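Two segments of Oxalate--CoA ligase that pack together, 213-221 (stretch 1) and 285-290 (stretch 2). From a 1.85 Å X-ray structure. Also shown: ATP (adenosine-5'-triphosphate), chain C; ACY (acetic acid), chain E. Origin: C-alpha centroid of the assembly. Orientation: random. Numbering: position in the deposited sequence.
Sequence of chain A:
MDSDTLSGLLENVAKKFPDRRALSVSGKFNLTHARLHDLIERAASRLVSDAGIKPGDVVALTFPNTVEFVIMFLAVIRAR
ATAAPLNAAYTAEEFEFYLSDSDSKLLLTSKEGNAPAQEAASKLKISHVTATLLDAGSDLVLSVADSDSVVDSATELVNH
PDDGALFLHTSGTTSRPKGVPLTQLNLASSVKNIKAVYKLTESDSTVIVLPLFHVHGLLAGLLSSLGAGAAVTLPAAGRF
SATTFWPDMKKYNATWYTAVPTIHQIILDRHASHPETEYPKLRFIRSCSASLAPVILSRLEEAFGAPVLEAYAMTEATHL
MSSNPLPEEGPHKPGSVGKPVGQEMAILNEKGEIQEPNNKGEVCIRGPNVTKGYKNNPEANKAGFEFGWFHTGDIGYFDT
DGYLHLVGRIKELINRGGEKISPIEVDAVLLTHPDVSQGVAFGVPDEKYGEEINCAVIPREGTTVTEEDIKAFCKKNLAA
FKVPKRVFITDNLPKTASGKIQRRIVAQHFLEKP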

# COMPACT_ATOMS: atom_id res chain seq x y z
N PHE A 213 0.46 -4.46 -6.98
CA PHE A 213 -0.79 -3.97 -7.57
C PHE A 213 -1.62 -3.12 -6.57
O PHE A 213 -2.74 -2.71 -6.87
N HIS A 214 -1.06 -2.84 -5.38
CA HIS A 214 -1.68 -1.88 -4.41
C HIS A 214 -0.67 -0.72 -4.23
O HIS A 214 0.56 -0.93 -4.43
N VAL A 215 -1.12 0.49 -3.91
CA VAL A 215 -0.20 1.65 -3.89
C VAL A 215 0.85 1.61 -2.81
O VAL A 215 1.82 2.33 -2.94
N HIS A 216 0.67 0.85 -1.72
CA HIS A 216 1.71 0.89 -0.66
C HIS A 216 3.03 0.29 -1.21
O HIS A 216 4.09 0.96 -1.23
N GLY A 217 2.99 -0.96 -1.64
CA GLY A 217 4.23 -1.55 -2.18
C GLY A 217 4.68 -0.83 -3.43
O GLY A 217 5.89 -0.61 -3.64
N LEU A 218 3.74 -0.44 -4.29
CA LEU A 218 4.11 0.22 -5.55
C LEU A 218 4.78 1.58 -5.34
O LEU A 218 5.85 1.82 -5.89
N LEU A 219 4.12 2.49 -4.59
CA LEU A 219 4.68 3.86 -4.40
C LEU A 219 5.84 3.91 -3.44
O LEU A 219 6.85 4.57 -3.70
N ALA A 220 5.72 3.27 -2.28
CA ALA A 220 6.76 3.43 -1.27
C ALA A 220 7.92 2.50 -1.50
O ALA A 220 9.07 2.92 -1.54
N GLY A 221 7.62 1.20 -1.59
CA GLY A 221 8.72 0.24 -1.77
C GLY A 221 9.44 0.39 -3.12
O GLY A 221 10.66 0.45 -3.16
N ILE A 285 12.19 1.05 10.06
CA ILE A 285 11.22 0.08 9.60
C ILE A 285 9.93 0.87 9.49
O ILE A 285 9.63 1.63 10.39
N ARG A 286 9.20 0.72 8.39
CA ARG A 286 7.99 1.50 8.21
C ARG A 286 6.73 0.63 8.27
O ARG A 286 6.74 -0.54 7.83
N SER A 287 5.63 1.21 8.82
CA SER A 287 4.35 0.53 8.81
C SER A 287 3.28 1.47 8.26
O SER A 287 3.38 2.64 8.51
N CYS A 288 2.34 0.98 7.47
CA CYS A 288 1.29 1.84 6.90
C CYS A 288 0.09 0.97 6.57
O CYS A 288 0.20 -0.27 6.64
N SER A 289 -1.05 1.61 6.25
CA SER A 289 -2.27 1.01 5.62
C SER A 289 -3.33 0.54 6.61
O SER A 289 -4.49 0.41 6.23
N ALA A 290 -2.92 0.24 7.86
CA ALA A 290 -3.87 -0.14 8.91
C ALA A 290 -3.18 0.22 10.20
O ALA A 290 -1.94 0.29 10.20

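The contact between the two stretches is small and largely polar, built around the imidazole of His 216 and the hydroxyl of Ser 289, with an acetic acid molecule and the ATP bound beside it. Only 206 Å² of surface is buried between the stretches, counting both sides, and the backbones stay well apart: the CA atoms of His 216 and Ser 289 lie 7.4 Å from each other, and those of Ala 220 and Arg 286 are 9.8 Å apart. Side chains therefore have to span the gap.

From stretch 1, His 214, His 216 and Ala 220 point toward stretch 2. The last two sit one helical turn apart, linked by the backbone hydrogen bond from Ala 220 N to His 216 O (3.0 Å), so they present their side chains on the same side of the helix. His 216 contributes the most area. Its chi1 of 180° (t) extends the ring across the gap, where ND1 donates a hydrogen bond to Ser 289 OG at 2.9 Å, with the hydroxyl at the ring edge and near its plane. The rest of the imidazole is packed by its neighbours: CE1 lies 3.6 Å from Cys 288 CB, and Cys 288 SG, carried on a t rotamer, sits 5.1 Å from the ring centroid in an oblique sulfur-aromatic approach.

Arg 286 reaches the helix from the strand with chi1, chi2 and chi3 all t, a fully extended chain that turns only at chi4 (-102°). Its NH1 comes within 3.4 Å of Ala 220 CB and also within 3.4 Å of His 216 NE2. The latter pair is not a hydrogen bond, because the angle is poor; both nitrogens find their hydrogen-bond partners elsewhere in the structure. The small methyl of Ala 220 thus meets the guanidinium directly. Ser 287, whose CA-to-CB bond points away, takes no part in the packing.

His 214 plays a different role. It occupies the N-cap position, and its t rotamer (chi1 176°) places ND1 where it accepts from His 216 N at 3.0 Å, closing off the start of the helix. With ND1 acting as acceptor, the other ring nitrogen is free to donate, and NE2 makes a nearly linear hydrogen bond to ATP O2A at 3.0 Å. Its contact with stretch 2 is slight, CE1 lying 4.3 Å from Ser 289 OG.

Ser 289, in the m rotamer (chi1 -53°), joins the protein contact to the bound groups. While OG accepts from His 216, it donates to ACY O in a very short hydrogen bond of 2.4 Å. The acetic acid, probably from the crystallisation liquor, is also approached by both stretches: its CH3 lies 3.4 Å from His 214 CE1, its OXT is 3.3 Å from Val 215 CG2, and its O is 3.7 Å from Cys 288 SG. On the nucleotide side, Ser 289 N comes within 3.2 Å of ATP N7, placing the adenine against the loop that follows the strand.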

# COMPACT_ATOMS: atom_id res chain seq x y z
CB PHE A 213 -1.65 -5.12 -8.16
CG PHE A 213 -1.95 -6.24 -7.18
CD1 PHE A 213 -2.96 -6.12 -6.22
CD2 PHE A 213 -1.24 -7.42 -7.24
CE1 PHE A 213 -3.22 -7.14 -5.30
CE2 PHE A 213 -1.53 -8.49 -6.34
CZ PHE A 213 -2.50 -8.34 -5.37
CB HIS A 214 -2.02 -2.58 -3.06
CG HIS A 214 -2.55 -1.66 -1.99
ND1 HIS A 214 -1.74 -0.86 -1.19
CD2 HIS A 214 -3.83 -1.40 -1.61
CE1 HIS A 214 -2.50 -0.14 -0.38
NE2 HIS A 214 -3.77 -0.45 -0.60
CB VAL A 215 -0.89 3.03 -3.65
CG1 VAL A 215 -1.55 3.55 -4.91
CG2 VAL A 215 -1.86 2.93 -2.49
CB HIS A 216 1.21 0.14 0.59
CG HIS A 216 2.18 0.10 1.75
ND1 HIS A 216 1.78 -0.29 3.01
CD2 HIS A 216 3.52 0.28 1.81
CE1 HIS A 216 2.83 -0.28 3.82
NE2 HIS A 216 3.90 0.04 3.11
CB LEU A 218 2.87 0.41 -6.42
CG LEU A 218 3.00 0.98 -7.82
CD1 LEU A 218 3.92 0.03 -8.61
CD2 LEU A 218 1.61 1.06 -8.49
CB LEU A 219 3.59 4.86 -3.89
CG LEU A 219 2.89 5.62 -5.01
CD1 LEU A 219 3.85 6.64 -5.71
CD2 LEU A 219 2.24 4.64 -6.06
CB ALA A 220 6.18 3.20 0.18
CB ILE A 285 11.07 -1.10 10.59
CG1 ILE A 285 12.32 -2.01 10.49
CG2 ILE A 285 9.76 -1.94 10.26
CD1 ILE A 285 12.36 -3.06 11.68
CB ARG A 286 8.10 2.24 6.86
CG ARG A 286 6.86 3.14 6.55
CD ARG A 286 7.12 3.78 5.18
NE ARG A 286 6.03 4.71 4.81
CZ ARG A 286 5.05 4.44 3.94
NH1 ARG A 286 4.91 3.24 3.35
NH2 ARG A 286 4.16 5.40 3.68
CB SER A 287 3.99 0.08 10.25
OG SER A 287 2.74 -0.64 10.29
CB CYS A 288 1.84 2.60 5.65
SG CYS A 288 0.77 3.92 5.08
CB SER A 289 -1.99 -0.18 4.67
OG SER A 289 -1.01 0.17 3.67
CB ALA A 290 -4.18 -1.67 8.86
PG ATP C . -12.33 1.36 0.42
O1G ATP C . -13.28 1.44 1.61
O2G ATP C . -12.88 0.60 -0.73
O3G ATP C . -11.85 2.75 0.00
PB ATP C . -9.81 1.13 1.80
O1B ATP C . -9.22 0.06 2.69
O2B ATP C . -10.30 2.42 2.38
O3B ATP C . -11.00 0.52 0.86
PA ATP C . -7.12 1.86 0.83
O1A ATP C . -6.93 3.13 0.01
O2A ATP C . -6.33 0.65 0.50
O3A ATP C . -8.66 1.43 0.67
O5' ATP C . -6.99 2.23 2.38
C5' ATP C . -6.86 3.58 2.89
C4' ATP C . -7.46 3.57 4.30
O4' ATP C . -6.61 2.79 5.17
C3' ATP C . -7.41 4.92 4.95
O3' ATP C . -8.52 5.70 4.52
C2' ATP C . -7.49 4.59 6.43
O2' ATP C . -8.83 4.21 6.76
C1' ATP C . -6.68 3.32 6.48
N9 ATP C . -5.29 3.55 6.93
C8 ATP C . -4.19 3.76 6.19
N7 ATP C . -3.11 3.90 7.02
C5 ATP C . -3.57 3.75 8.31
C6 ATP C . -2.95 3.76 9.65
N6 ATP C . -1.59 3.90 9.79
N1 ATP C . -3.78 3.56 10.70
C2 ATP C . -5.11 3.36 10.55
N3 ATP C . -5.75 3.35 9.35
C4 ATP C . -4.99 3.53 8.23
C ACY E . -2.12 2.68 1.64
O ACY E . -1.16 2.21 2.36
OXT ACY E . -1.97 3.56 0.75
CH3 ACY E . -3.51 2.19 1.92